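Endo-arabinase (Bacteroides thetaiotaomicron, PDB 5C0P) probably hydrolyses internal glycosidic links of arabinan as a metal-binding member of glycosyl hydrolase family 43. Local coordinates at residues E15-I19 with Y53-D57; V21-R27 with N280-P286; L122-I127 with D171-T175; A188-I194 with W221-K226. All coordinates share one frame; numbering follows the deposited sequence.

Interaction 1 (E15-I19 with Y53-D57); sequences ESFTI and YKSKD
Tyr53 offers one face of its ring to Ile19, whose terminal methyl sits over the rim rather than the centre: CD1 of Ile19 lies 4.2 Å from the centroid of the Tyr53 ring, a CH-pi contact. The next residue, Lys54, turns its side chain back at chi3 (75°), which carries the ammonium group to the carboxylate of Glu15. NZ of Lys54 meets the syn lone pair of Glu15 OE2 at 2.8 Å, while the bond to OE1 is weak. Glu64 pairs with the same ammonium group, whose charge probably tempers the repulsion between the two carboxylates. The backbone of Lys54 adds its carbonyl, lying near the plane of the Phe17 ring at its edge, with Lys54 O 3.4 Å from Phe17 CD1. At Ser55 it is CA that nears the ring; its CB points away from the 15-19 segment, and OG bonds to Thr60 O and accepts from Asp57 N in an ST turn. Lys56 then lays its extended chain across Phe17 at about a right angle, CG over one face and CE 3.7 Å from Phe17 CE2. A serine in place of Phe17 would probably leave the aliphatic part of Lys56 without its support and open a gap beside Lys54. Phe17 and Ile19 thus reach past strand 60-68, which separates strand 19-20 from strand 50-55, at the outer edge of the first antiparallel blade of the five-bladed beta-propeller characteristic of family 43.

Interaction 2 (V21-R27 with N280-P286); sequences VSSLRLR and NSQTEHP
Arg27 reaches from the 21-27 loop to Asn280 and Glu284, and its side chain is held along most of its length. Beyond CB, CG lies against the Glu284 side chain, and CD of Arg27 comes within 3.5 Å of Glu284 OE2. A bend at chi3 (62°) then turns the guanidinium toward the 280-286 loop. NE bonds to a bound Tris molecule, probably from the crystallisation liquor. NH1 makes a salt bridge to Glu284 OE2 at 2.9 Å, in the guanidinium plane and on the anti lone pair of the carboxylate oxygen. The same NH1 donates to the backbone O of Asn280 at 3.0 Å, from above the plane of that carbonyl. NH2 of Arg27 bonds to Asn280 OD1 at 2.8 Å, and NH1 adds a weak bond to OD1. His277 also bonds to this oxygen, so Asn280 OD1 is gripped by both side chains, which limits the turning of the amide.

Away from the arginine, Glu284 O takes a weak bond from Leu26 N and a CA-H...O contact from Arg25. Pro286 presses its ring on Leu24, with Leu24 CB 3.6 Å from Pro286 CD, and touches Leu26 CD1 as well. A water donates to both Val21 O and Pro286 O, linking the backbones. The Arg27 side chain lies about 6 Å from that of His261, a magnesium ligand. Leu24 and Leu26 rest on Leu42 of strand 39-45, whereas Arg27 and Glu284 touch His277 of strand 272-278, so the contact joins the first sheet of the propeller to its last.

Interaction 3 (L122-I127 with D171-T175); sequences LVNKAI and DLKTT
Leu122 and Lys173 pack together where the loop leading from the second blade of the five-bladed propeller to the third meets a turn within the third. The turn is an Asx turn: OD1 of Asp171 accepts from Lys173 N at 3.0 Å, the donor standing above the carboxylate plane. It presents the backbone carbonyls of Asp171 and Leu172 to Leu122. With CG of Leu122 opposite its backbone N (chi1 -178°), the two methyl branches divide the work. CD2 settles on those carbonyls, 3.4 Å from Leu172 O, and also touches Leu172 CB; CD1 lies along the lysine chain. Lys173 is extended beyond CG, crossing Leu122 at about a right angle, with Lys173 CG 3.7 Å from Leu122 CG. A glycine instead of Leu122 would probably deprive the aliphatic part of Lys173 of its packing partner and leave a gap beside the Leu172 carbonyl. At the far end of the lysine a water accepts from NZ at 2.6 Å and donates weakly to Leu122 O, a water-mediated link between the segments.

Val123 adds both methyls near Lys173 O, CG2 at 3.9 Å. No direct hydrogen bond crosses the contact, which is therefore held mainly by van der Waals packing of aliphatic groups, partly on backbone carbonyls. Ile127 also sits on Leu168 and Leu149, tying the loop to strands 162-168 and 147-153 of the third blade. Its CG1 is turned away from its own nitrogen (chi1 -168°), sending the delta methyl forward to the turn: CD1 of Ile127 ends 3.6 Å from Lys173 O and 3.8 Å from Thr175 CG2.

Interaction 4 (A188-I194 with W221-K226); sequences APWVGSI and WSSFRK
Lys226 NZ donates to Pro189 O at 2.8 Å, and the extended lysine chain lies along the 188-191 turn to get there, its CD and CE brushing the same carbonyl oxygen. Two direct backbone bonds follow: Lys226 N to Trp190 O at 2.9 Å and Gly192 N to Phe224 O at 2.9 Å, the latter almost straight at 175°. They flank Val191 and Arg225, a non-hydrogen-bonded antiparallel pair in a single bridge. Gly192 comes so near Lys226 that a beta carbon there would collide with Lys226 CA. A water donates to Gly192 O and to Ser223 OG, which is also bonded to Val203 O.

Beside the bridge the Trp190 ring, placed by chi1 of 55° between its own backbone N and carbonyl carbon, slides past Trp221 in the opposite direction. The planes are inclined at 42°, and CZ2 of Trp190 lies over one face of Trp221 near the rim. CH2 of Trp190 meets Ser223 CB at 3.5 Å, while Ala188 CB approaches the edge of Trp221 at CZ2, 3.7 Å away. Trp221 NE1 bonds to Gln249. Ile194 CG2 packs on Phe224 CB, a separate apolar touch.

The chemistry is that of a loop between the third and fourth propeller blades joined to strand 217-224: two backbone bonds and the lysine ammonium fix the alignment of loop and strand end, while packing round the buried indoles supplies the apolar part.

Overall arrangement
Interactions 1 and 2 adjoin, their centres 17 Å apart: Leu24 CD2 of 21-27 packs on Tyr53 CE2 at 3.5 Å, and also against Ile19. Interaction 2, between the first and last sheets, helps to close the ring of blades, and interactions 3 and 4 fall within the chain it spans. It also touches interaction 4, where Asn280 ND2 lies 3.8 Å from Phe224 CZ. Both come near His261, a residue of the metal site that also includes Asp84: Arg27 is about 6 Å and Ser222 about 5 Å from His261, side chain to side chain. Asp136, predicted to tune the catalytic acid, lies about 9 and 7 Å from them. Interaction 3 stands apart, its centre 31 Å from those of interactions 2 and 4, across the chain's centre.

Interaction 1 (E15-I19 with Y53-D57)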
loop_
_atom_site.group_PDB
_atom_site.type_symbol
_atom_site.label_atom_id
_atom_site.label_comp_id
_atom_site.label_asym_id
_atom_site.label_seq_id
_atom_site.Cartn_x
_atom_site.Cartn_y
_atom_site.Cartn_z
ATOM N N GLU A 15 -19.785 22.250 5.708
ATOM C CA GLU A 15 -18.408 21.817 5.476
ATOM C C GLU A 15 -17.851 22.378 4.180
ATOM O O GLU A 15 -18.458 22.223 3.123
ATOM C CB GLU A 15 -18.331 20.291 5.424
ATOM C CG GLU A 15 -18.377 19.609 6.771
ATOM C CD GLU A 15 -17.712 18.259 6.732
ATOM O OE1 GLU A 15 -17.899 17.543 5.730
ATOM O OE2 GLU A 15 -16.988 17.918 7.687
ATOM N N SER A 16 -16.682 23.010 4.246
ATOM C CA SER A 16 -16.065 23.512 3.026
ATOM C C SER A 16 -14.818 22.704 2.666
ATOM O O SER A 16 -14.046 22.293 3.535
ATOM C CB SER A 16 -15.756 25.006 3.124
ATOM O OG SER A 16 -14.587 25.238 3.877
ATOM N N PHE A 17 -14.648 22.462 1.371
ATOM C CA PHE A 17 -13.545 21.661 0.876
ATOM C C PHE A 17 -12.745 22.556 -0.050
ATOM O O PHE A 17 -13.113 22.752 -1.207
ATOM C CB PHE A 17 -14.084 20.447 0.117
ATOM C CG PHE A 17 -14.876 19.492 0.975
ATOM C CD1 PHE A 17 -14.331 18.284 1.366
ATOM C CD2 PHE A 17 -16.166 19.805 1.390
ATOM C CE1 PHE A 17 -15.054 17.397 2.149
ATOM C CE2 PHE A 17 -16.886 18.930 2.181
ATOM C CZ PHE A 17 -16.333 17.727 2.561
ATOM N N THR A 18 -11.656 23.110 0.468
ATOM C CA THR A 18 -10.959 24.200 -0.217
ATOM C C THR A 18 -9.576 23.841 -0.753
ATOM O O THR A 18 -8.917 24.677 -1.374
ATOM C CB THR A 18 -10.817 25.431 0.699
ATOM O OG1 THR A 18 -10.009 25.093 1.832
ATOM C CG2 THR A 18 -12.183 25.904 1.177
ATOM N N ILE A 19 -9.140 22.611 -0.509
ATOM C CA ILE A 19 -7.809 22.173 -0.920
ATOM C C ILE A 19 -7.891 21.441 -2.254
ATOM O O ILE A 19 -8.424 20.331 -2.321
ATOM C CB ILE A 19 -7.186 21.240 0.125
ATOM C CG1 ILE A 19 -7.098 21.945 1.480
ATOM C CG2 ILE A 19 -5.801 20.789 -0.317
ATOM C CD1 ILE A 19 -6.851 21.000 2.643
ATOM N N TYR A 53 -7.142 13.763 5.160
ATOM C CA TYR A 53 -7.972 14.690 4.404
ATOM C C TYR A 53 -9.193 13.936 3.903
ATOM O O TYR A 53 -9.145 12.723 3.726
ATOM C CB TYR A 53 -7.204 15.254 3.210
ATOM C CG TYR A 53 -6.147 16.306 3.527
ATOM C CD1 TYR A 53 -5.843 16.687 4.836
ATOM C CD2 TYR A 53 -5.473 16.944 2.499
ATOM C CE1 TYR A 53 -4.876 17.675 5.097
ATOM C CE2 TYR A 53 -4.517 17.919 2.752
ATOM C CZ TYR A 53 -4.225 18.283 4.044
ATOM O OH TYR A 53 -3.266 19.258 4.257
ATOM N N LYS A 54 -10.279 14.662 3.659
ATOM C CA LYS A 54 -11.552 14.060 3.287
ATOM C C LYS A 54 -12.096 14.777 2.057
ATOM O O LYS A 54 -11.833 15.962 1.871
ATOM C CB LYS A 54 -12.534 14.222 4.446
ATOM C CG LYS A 54 -13.889 13.553 4.274
ATOM C CD LYS A 54 -14.770 13.798 5.508
ATOM C CE LYS A 54 -15.314 15.218 5.565
ATOM N NZ LYS A 54 -16.151 15.456 6.783
ATOM N N SER A 55 -12.844 14.058 1.220
ATOM C CA SER A 55 -13.364 14.635 -0.024
ATOM C C SER A 55 -14.695 14.010 -0.420
ATOM O O SER A 55 -14.914 12.821 -0.186
ATOM C CB SER A 55 -12.369 14.425 -1.162
ATOM O OG SER A 55 -12.827 15.041 -2.358
ATOM N N LYS A 56 -15.581 14.809 -1.017
ATOM C CA LYS A 56 -16.820 14.281 -1.570
ATOM C C LYS A 56 -16.609 13.668 -2.948
ATOM O O LYS A 56 -17.410 12.844 -3.373
ATOM C CB LYS A 56 -17.885 15.376 -1.703
ATOM C CG LYS A 56 -18.384 15.979 -0.403
ATOM C CD LYS A 56 -19.315 17.149 -0.722
ATOM C CE LYS A 56 -19.980 17.746 0.506
ATOM N NZ LYS A 56 -20.929 18.827 0.089
ATOM N N ASP A 57 -15.554 14.089 -3.654
ATOM C CA ASP A 57 -15.481 13.807 -5.089
ATOM C C ASP A 57 -14.091 13.558 -5.662
ATOM O O ASP A 57 -13.961 13.373 -6.880
ATOM C CB ASP A 57 -16.153 14.931 -5.887
ATOM C CG ASP A 57 -15.476 16.296 -5.697
ATOM O OD1 ASP A 57 -14.452 16.386 -4.983
ATOM O OD2 ASP A 57 -15.970 17.286 -6.281
#

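Interaction 2 (V21-R27 with N280-P286)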
loop_
_atom_site.group_PDB
_atom_site.type_symbol
_atom_site.label_atom_id
_atom_site.label_comp_id
_atom_site.label_asym_id
_atom_site.label_seq_id
_atom_site.Cartn_x
_atom_site.Cartn_y
_atom_site.Cartn_z
ATOM N N VAL A 21 -7.015 19.082 -5.314
ATOM C CA VAL A 21 -6.218 17.858 -5.408
ATOM C C VAL A 21 -4.838 18.132 -6.038
ATOM O O VAL A 21 -3.845 17.511 -5.656
ATOM C CB VAL A 21 -6.998 16.730 -6.149
ATOM C CG1 VAL A 21 -7.297 17.121 -7.601
ATOM C CG2 VAL A 21 -6.261 15.392 -6.057
ATOM N N SER A 22 -4.772 19.100 -6.947
ATOM C CA SER A 22 -3.515 19.431 -7.619
ATOM C C SER A 22 -2.475 20.026 -6.657
ATOM O O SER A 22 -1.277 20.035 -6.956
ATOM C CB SER A 22 -3.767 20.385 -8.787
ATOM O OG SER A 22 -4.355 21.592 -8.336
ATOM N N SER A 23 -2.930 20.504 -5.500
ATOM C CA SER A 23 -2.035 21.157 -4.546
ATOM C C SER A 23 -1.472 20.185 -3.508
ATOM O O SER A 23 -0.578 20.539 -2.734
ATOM C CB SER A 23 -2.758 22.302 -3.833
ATOM O OG SER A 23 -3.560 21.789 -2.783
ATOM N N LEU A 24 -1.998 18.963 -3.485
ATOM C CA LEU A 24 -1.552 17.980 -2.507
ATOM C C LEU A 24 -0.118 17.557 -2.798
ATOM O O LEU A 24 0.250 17.330 -3.948
ATOM C CB LEU A 24 -2.465 16.751 -2.513
ATOM C CG LEU A 24 -3.915 17.017 -2.099
ATOM C CD1 LEU A 24 -4.735 15.737 -2.173
ATOM C CD2 LEU A 24 -3.963 17.605 -0.699
ATOM N N ARG A 25 0.697 17.492 -1.750
ATOM C CA ARG A 25 2.079 17.038 -1.839
ATOM C C ARG A 25 2.279 15.926 -0.819
ATOM O O ARG A 25 2.357 16.172 0.384
ATOM C CB ARG A 25 3.040 18.202 -1.576
ATOM C CG ARG A 25 2.987 19.282 -2.635
ATOM C CD ARG A 25 3.474 18.759 -3.980
ATOM N NE ARG A 25 3.429 19.791 -5.015
ATOM C CZ ARG A 25 2.358 20.066 -5.756
ATOM N NH1 ARG A 25 2.421 21.022 -6.674
ATOM N NH2 ARG A 25 1.221 19.394 -5.588
ATOM N N LEU A 26 2.336 14.689 -1.307
ATOM C CA LEU A 26 2.432 13.523 -0.446
ATOM C C LEU A 26 2.817 12.321 -1.296
ATOM O O LEU A 26 2.723 12.363 -2.527
ATOM C CB LEU A 26 1.108 13.279 0.295
ATOM C CG LEU A 26 -0.189 13.347 -0.532
ATOM C CD1 LEU A 26 -0.505 12.007 -1.181
ATOM C CD2 LEU A 26 -1.370 13.819 0.324
ATOM N N ARG A 27 3.282 11.278 -0.628
ATOM C CA ARG A 27 3.671 10.032 -1.271
ATOM C C ARG A 27 2.658 8.951 -0.946
ATOM O O ARG A 27 1.904 9.062 0.025
ATOM C CB ARG A 27 5.037 9.581 -0.750
ATOM C CG ARG A 27 6.183 10.515 -1.089
ATOM C CD ARG A 27 7.506 9.993 -0.516
ATOM N NE ARG A 27 7.873 8.698 -1.088
ATOM C CZ ARG A 27 8.509 8.558 -2.244
ATOM N NH1 ARG A 27 8.859 9.632 -2.949
ATOM N NH2 ARG A 27 8.803 7.346 -2.694
ATOM N N ASN A 280 8.757 10.963 -8.327
ATOM C CA ASN A 280 9.162 10.255 -7.116
ATOM C C ASN A 280 10.065 11.069 -6.188
ATOM O O ASN A 280 10.576 10.556 -5.197
ATOM C CB ASN A 280 9.808 8.914 -7.468
ATOM C CG ASN A 280 9.932 7.997 -6.265
ATOM O OD1 ASN A 280 8.991 7.861 -5.470
ATOM N ND2 ASN A 280 11.103 7.378 -6.108
ATOM N N SER A 281 10.258 12.341 -6.513
ATOM C CA SER A 281 11.056 13.217 -5.663
ATOM C C SER A 281 10.635 14.664 -5.845
ATOM O O SER A 281 10.047 15.020 -6.870
ATOM C CB SER A 281 12.549 13.063 -5.982
ATOM O OG SER A 281 12.814 13.388 -7.334
ATOM N N GLN A 282 10.942 15.485 -4.837
ATOM C CA GLN A 282 10.771 16.940 -4.870
ATOM C C GLN A 282 9.325 17.416 -4.853
ATOM O O GLN A 282 8.959 18.246 -4.021
ATOM C CB GLN A 282 11.521 17.576 -6.047
ATOM C CG GLN A 282 13.020 17.377 -5.994
ATOM N N THR A 283 8.511 16.910 -5.774
ATOM C CA THR A 283 7.156 17.423 -5.944
ATOM C C THR A 283 6.102 16.328 -6.015
ATOM O O THR A 283 5.090 16.501 -6.707
ATOM C CB THR A 283 7.034 18.249 -7.232
ATOM O OG1 THR A 283 7.468 17.455 -8.342
ATOM C CG2 THR A 283 7.887 19.516 -7.149
ATOM N N GLU A 284 6.325 15.220 -5.304
ATOM C CA GLU A 284 5.388 14.092 -5.331
ATOM C C GLU A 284 3.966 14.549 -5.026
ATOM O O GLU A 284 3.724 15.244 -4.037
ATOM C CB GLU A 284 5.775 13.024 -4.303
ATOM C CG GLU A 284 7.223 12.540 -4.383
ATOM C CD GLU A 284 8.115 13.218 -3.361
ATOM O OE1 GLU A 284 8.107 14.459 -3.286
ATOM O OE2 GLU A 284 8.810 12.503 -2.616
ATOM N N HIS A 285 3.023 14.137 -5.863
ATOM C CA HIS A 285 1.623 14.506 -5.676
ATOM C C HIS A 285 0.740 13.362 -6.159
ATOM O O HIS A 285 1.166 12.539 -6.981
ATOM C CB HIS A 285 1.308 15.782 -6.460
ATOM C CG HIS A 285 1.615 15.678 -7.923
ATOM N ND1 HIS A 285 2.810 16.106 -8.457
ATOM C CD2 HIS A 285 0.890 15.182 -8.949
ATOM C CE1 HIS A 285 2.806 15.883 -9.762
ATOM N NE2 HIS A 285 1.656 15.319 -10.086
ATOM N N PRO A 286 -0.494 13.286 -5.644
ATOM C CA PRO A 286 -1.358 12.167 -6.034
ATOM C C PRO A 286 -1.861 12.287 -7.454
ATOM O O PRO A 286 -2.261 13.364 -7.900
ATOM C CB PRO A 286 -2.534 12.259 -5.051
ATOM C CG PRO A 286 -2.521 13.676 -4.550
ATOM C CD PRO A 286 -1.077 14.103 -4.566
HETATM O O HOH W 1 -1.983 16.080 -7.260
#

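Interaction 3 (L122-I127 with D171-T175)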
loop_
_atom_site.group_PDB
_atom_site.type_symbol
_atom_site.label_atom_id
_atom_site.label_comp_id
_atom_site.label_asym_id
_atom_site.label_seq_id
_atom_site.Cartn_x
_atom_site.Cartn_y
_atom_site.Cartn_z
ATOM N N LEU A 122 -3.919 -2.115 17.344
ATOM C CA LEU A 122 -4.703 -3.336 17.487
ATOM C C LEU A 122 -3.950 -4.283 18.410
ATOM O O LEU A 122 -4.524 -4.834 19.357
ATOM C CB LEU A 122 -4.971 -3.955 16.114
ATOM C CG LEU A 122 -5.827 -5.215 16.118
ATOM C CD1 LEU A 122 -7.212 -4.940 16.715
ATOM C CD2 LEU A 122 -5.912 -5.779 14.699
ATOM N N VAL A 123 -2.658 -4.456 18.124
ATOM C CA VAL A 123 -1.677 -5.009 19.054
ATOM C C VAL A 123 -0.447 -4.104 18.963
ATOM O O VAL A 123 -0.222 -3.464 17.922
ATOM C CB VAL A 123 -1.281 -6.470 18.723
ATOM C CG1 VAL A 123 -2.497 -7.393 18.792
ATOM C CG2 VAL A 123 -0.619 -6.564 17.365
ATOM N N ASN A 124 0.332 -4.036 20.041
ATOM C CA ASN A 124 1.474 -3.120 20.081
ATOM C C ASN A 124 2.769 -3.742 19.554
ATOM O O ASN A 124 3.798 -3.791 20.243
ATOM C CB ASN A 124 1.680 -2.564 21.483
ATOM C CG ASN A 124 2.641 -1.382 21.500
ATOM O OD1 ASN A 124 2.819 -0.706 20.481
ATOM N ND2 ASN A 124 3.263 -1.135 22.647
ATOM N N LYS A 125 2.695 -4.223 18.317
ATOM C CA LYS A 125 3.847 -4.789 17.626
ATOM C C LYS A 125 3.495 -4.979 16.162
ATOM O O LYS A 125 2.317 -4.987 15.790
ATOM C CB LYS A 125 4.269 -6.127 18.235
ATOM C CG LYS A 125 3.241 -7.227 18.149
ATOM C CD LYS A 125 3.824 -8.504 18.753
ATOM C CE LYS A 125 2.752 -9.554 19.007
ATOM N NZ LYS A 125 3.250 -10.683 19.854
ATOM N N ALA A 126 4.519 -5.134 15.328
ATOM C CA ALA A 126 4.323 -5.346 13.904
ATOM C C ALA A 126 3.593 -6.661 13.642
ATOM O O ALA A 126 3.760 -7.627 14.383
ATOM C CB ALA A 126 5.664 -5.356 13.189
ATOM N N ILE A 127 2.803 -6.683 12.575
ATOM C CA ILE A 127 2.167 -7.909 12.099
ATOM C C ILE A 127 3.117 -8.683 11.171
ATOM O O ILE A 127 2.994 -9.896 10.997
ATOM C CB ILE A 127 0.830 -7.575 11.391
ATOM C CG1 ILE A 127 0.008 -8.843 11.158
ATOM C CG2 ILE A 127 1.071 -6.814 10.084
ATOM C CD1 ILE A 127 -0.341 -9.592 12.431
ATOM N N ASP A 171 -9.674 -11.572 13.137
ATOM C CA ASP A 171 -9.665 -10.299 13.866
ATOM C C ASP A 171 -8.465 -9.404 13.504
ATOM O O ASP A 171 -8.326 -8.299 14.045
ATOM C CB ASP A 171 -9.775 -10.514 15.392
ATOM C CG ASP A 171 -8.577 -11.249 15.997
ATOM O OD1 ASP A 171 -7.577 -11.511 15.294
ATOM O OD2 ASP A 171 -8.641 -11.559 17.214
ATOM N N LEU A 172 -7.626 -9.889 12.582
ATOM C CA LEU A 172 -6.449 -9.159 12.070
ATOM C C LEU A 172 -5.363 -8.956 13.117
ATOM O O LEU A 172 -4.392 -8.235 12.873
ATOM C CB LEU A 172 -6.826 -7.800 11.449
ATOM C CG LEU A 172 -7.970 -7.781 10.433
ATOM C CD1 LEU A 172 -8.135 -6.395 9.796
ATOM C CD2 LEU A 172 -7.756 -8.844 9.363
ATOM N N LYS A 173 -5.495 -9.597 14.276
ATOM C CA LYS A 173 -4.504 -9.376 15.335
ATOM C C LYS A 173 -3.210 -10.151 15.124
ATOM O O LYS A 173 -2.136 -9.718 15.564
ATOM C CB LYS A 173 -5.072 -9.739 16.709
ATOM C CG LYS A 173 -6.110 -8.767 17.243
ATOM C CD LYS A 173 -6.448 -9.098 18.693
ATOM C CE LYS A 173 -7.430 -8.099 19.292
ATOM N NZ LYS A 173 -7.523 -8.247 20.784
ATOM N N THR A 174 -3.328 -11.310 14.483
ATOM C CA THR A 174 -2.212 -12.233 14.319
ATOM C C THR A 174 -2.256 -12.805 12.914
ATOM O O THR A 174 -3.243 -12.625 12.188
ATOM C CB THR A 174 -2.286 -13.412 15.308
ATOM O OG1 THR A 174 -3.493 -14.159 15.078
ATOM C CG2 THR A 174 -2.252 -12.920 16.737
ATOM N N THR A 175 -1.182 -13.493 12.540
ATOM C CA THR A 175 -1.115 -14.187 11.267
ATOM C C THR A 175 -1.363 -15.672 11.462
ATOM O O THR A 175 -1.319 -16.180 12.588
ATOM C CB THR A 175 0.258 -14.000 10.607
ATOM O OG1 THR A 175 1.279 -14.343 11.548
ATOM C CG2 THR A 175 0.441 -12.561 10.150
HETATM O O HOH W 2 -5.298 -7.297 21.603
#

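Interaction 4 (A188-I194 with W221-K226)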
loop_
_atom_site.group_PDB
_atom_site.type_symbol
_atom_site.label_atom_id
_atom_site.label_comp_id
_atom_site.label_asym_id
_atom_site.label_seq_id
_atom_site.Cartn_x
_atom_site.Cartn_y
_atom_site.Cartn_z
ATOM N N ALA A 188 10.693 -9.513 -12.701
ATOM C CA ALA A 188 10.066 -8.616 -13.672
ATOM C C ALA A 188 11.140 -8.089 -14.610
ATOM O O ALA A 188 12.133 -7.521 -14.158
ATOM C CB ALA A 188 9.380 -7.464 -12.965
ATOM N N PRO A 189 10.945 -8.268 -15.926
ATOM C CA PRO A 189 11.992 -7.901 -16.886
ATOM C C PRO A 189 12.266 -6.400 -16.937
ATOM O O PRO A 189 13.331 -5.995 -17.389
ATOM C CB PRO A 189 11.418 -8.349 -18.231
ATOM C CG PRO A 189 10.282 -9.239 -17.917
ATOM C CD PRO A 189 9.783 -8.904 -16.568
ATOM N N TRP A 190 11.317 -5.585 -16.488
ATOM C CA TRP A 190 11.484 -4.137 -16.595
ATOM C C TRP A 190 12.335 -3.579 -15.461
ATOM O O TRP A 190 12.796 -2.438 -15.531
ATOM C CB TRP A 190 10.128 -3.427 -16.626
ATOM C CG TRP A 190 9.239 -3.752 -15.455
ATOM C CD1 TRP A 190 8.272 -4.720 -15.400
ATOM C CD2 TRP A 190 9.227 -3.101 -14.168
ATOM N NE1 TRP A 190 7.664 -4.711 -14.165
ATOM C CE2 TRP A 190 8.225 -3.731 -13.394
ATOM C CE3 TRP A 190 9.949 -2.044 -13.606
ATOM C CZ2 TRP A 190 7.937 -3.337 -12.085
ATOM C CZ3 TRP A 190 9.651 -1.652 -12.298
ATOM C CH2 TRP A 190 8.659 -2.301 -11.557
ATOM N N VAL A 191 12.555 -4.390 -14.432
ATOM C CA VAL A 191 13.230 -3.922 -13.221
ATOM C C VAL A 191 14.738 -3.744 -13.417
ATOM O O VAL A 191 15.408 -4.600 -13.995
ATOM C CB VAL A 191 12.962 -4.883 -12.042
ATOM C CG1 VAL A 191 13.895 -4.581 -10.867
ATOM C CG2 VAL A 191 11.513 -4.793 -11.608
ATOM N N GLY A 192 15.263 -2.630 -12.912
ATOM C CA GLY A 192 16.697 -2.418 -12.877
ATOM C C GLY A 192 17.160 -2.199 -11.452
ATOM O O GLY A 192 16.411 -1.693 -10.619
ATOM N N SER A 193 18.397 -2.579 -11.165
ATOM C CA SER A 193 18.935 -2.395 -9.823
ATOM C C SER A 193 19.287 -0.946 -9.533
ATOM O O SER A 193 19.630 -0.175 -10.438
ATOM C CB SER A 193 20.174 -3.266 -9.618
ATOM O OG SER A 193 19.885 -4.634 -9.858
ATOM N N ILE A 194 19.206 -0.582 -8.259
ATOM C CA ILE A 194 19.671 0.719 -7.817
ATOM C C ILE A 194 20.732 0.531 -6.744
ATOM O O ILE A 194 20.882 -0.564 -6.190
ATOM C CB ILE A 194 18.528 1.585 -7.265
ATOM C CG1 ILE A 194 17.925 0.948 -6.012
ATOM C CG2 ILE A 194 17.475 1.815 -8.341
ATOM C CD1 ILE A 194 17.047 1.913 -5.218
ATOM N N TRP A 221 2.624 -3.431 -7.987
ATOM C CA TRP A 221 3.730 -3.193 -7.074
ATOM C C TRP A 221 4.702 -2.239 -7.740
ATOM O O TRP A 221 4.591 -1.980 -8.938
ATOM C CB TRP A 221 4.411 -4.513 -6.678
ATOM C CG TRP A 221 5.045 -5.268 -7.812
ATOM C CD1 TRP A 221 4.412 -5.972 -8.793
ATOM C CD2 TRP A 221 6.447 -5.416 -8.049
ATOM N NE1 TRP A 221 5.340 -6.540 -9.643
ATOM C CE2 TRP A 221 6.596 -6.212 -9.202
ATOM C CE3 TRP A 221 7.589 -4.946 -7.396
ATOM C CZ2 TRP A 221 7.856 -6.545 -9.721
ATOM C CZ3 TRP A 221 8.836 -5.274 -7.910
ATOM C CH2 TRP A 221 8.958 -6.071 -9.057
ATOM N N SER A 222 5.650 -1.708 -6.974
ATOM C CA SER A 222 6.579 -0.727 -7.526
ATOM C C SER A 222 8.047 -1.077 -7.356
ATOM O O SER A 222 8.452 -1.720 -6.382
ATOM C CB SER A 222 6.323 0.654 -6.929
ATOM O OG SER A 222 5.151 1.224 -7.483
ATOM N N SER A 223 8.834 -0.618 -8.326
ATOM C CA SER A 223 10.284 -0.726 -8.316
ATOM C C SER A 223 10.837 0.318 -9.270
ATOM O O SER A 223 10.105 1.185 -9.736
ATOM C CB SER A 223 10.726 -2.137 -8.725
ATOM O OG SER A 223 12.068 -2.373 -8.351
ATOM N N PHE A 224 12.130 0.240 -9.563
ATOM C CA PHE A 224 12.755 1.167 -10.505
ATOM C C PHE A 224 13.018 0.483 -11.838
ATOM O O PHE A 224 13.360 -0.697 -11.872
ATOM C CB PHE A 224 14.037 1.747 -9.899
ATOM C CG PHE A 224 13.776 2.635 -8.726
ATOM C CD1 PHE A 224 13.657 2.105 -7.446
ATOM C CD2 PHE A 224 13.576 3.996 -8.911
ATOM C CE1 PHE A 224 13.380 2.932 -6.363
ATOM C CE2 PHE A 224 13.304 4.827 -7.833
ATOM C CZ PHE A 224 13.204 4.290 -6.560
ATOM N N ARG A 225 12.851 1.231 -12.930
ATOM C CA ARG A 225 12.992 0.698 -14.288
ATOM C C ARG A 225 14.440 0.652 -14.727
ATOM O O ARG A 225 15.195 1.593 -14.476
ATOM C CB ARG A 225 12.250 1.584 -15.292
ATOM C CG ARG A 225 10.788 1.746 -15.016
ATOM C CD ARG A 225 10.018 2.026 -16.296
ATOM N NE ARG A 225 10.412 3.248 -17.000
ATOM C CZ ARG A 225 9.686 3.771 -17.983
ATOM N NH1 ARG A 225 8.554 3.177 -18.336
ATOM N NH2 ARG A 225 10.071 4.880 -18.602
ATOM N N LYS A 226 14.808 -0.409 -15.438
ATOM C CA LYS A 226 16.169 -0.544 -15.948
ATOM C C LYS A 226 16.489 0.416 -17.091
ATOM O O LYS A 226 17.642 0.819 -17.256
ATOM C CB LYS A 226 16.470 -1.989 -16.360
ATOM C CG LYS A 226 15.742 -2.470 -17.597
ATOM C CD LYS A 226 16.001 -3.951 -17.828
ATOM C CE LYS A 226 15.394 -4.408 -19.142
ATOM N NZ LYS A 226 15.410 -5.892 -19.265
HETATM O O HOH W 3 14.825 -1.727 -8.332
#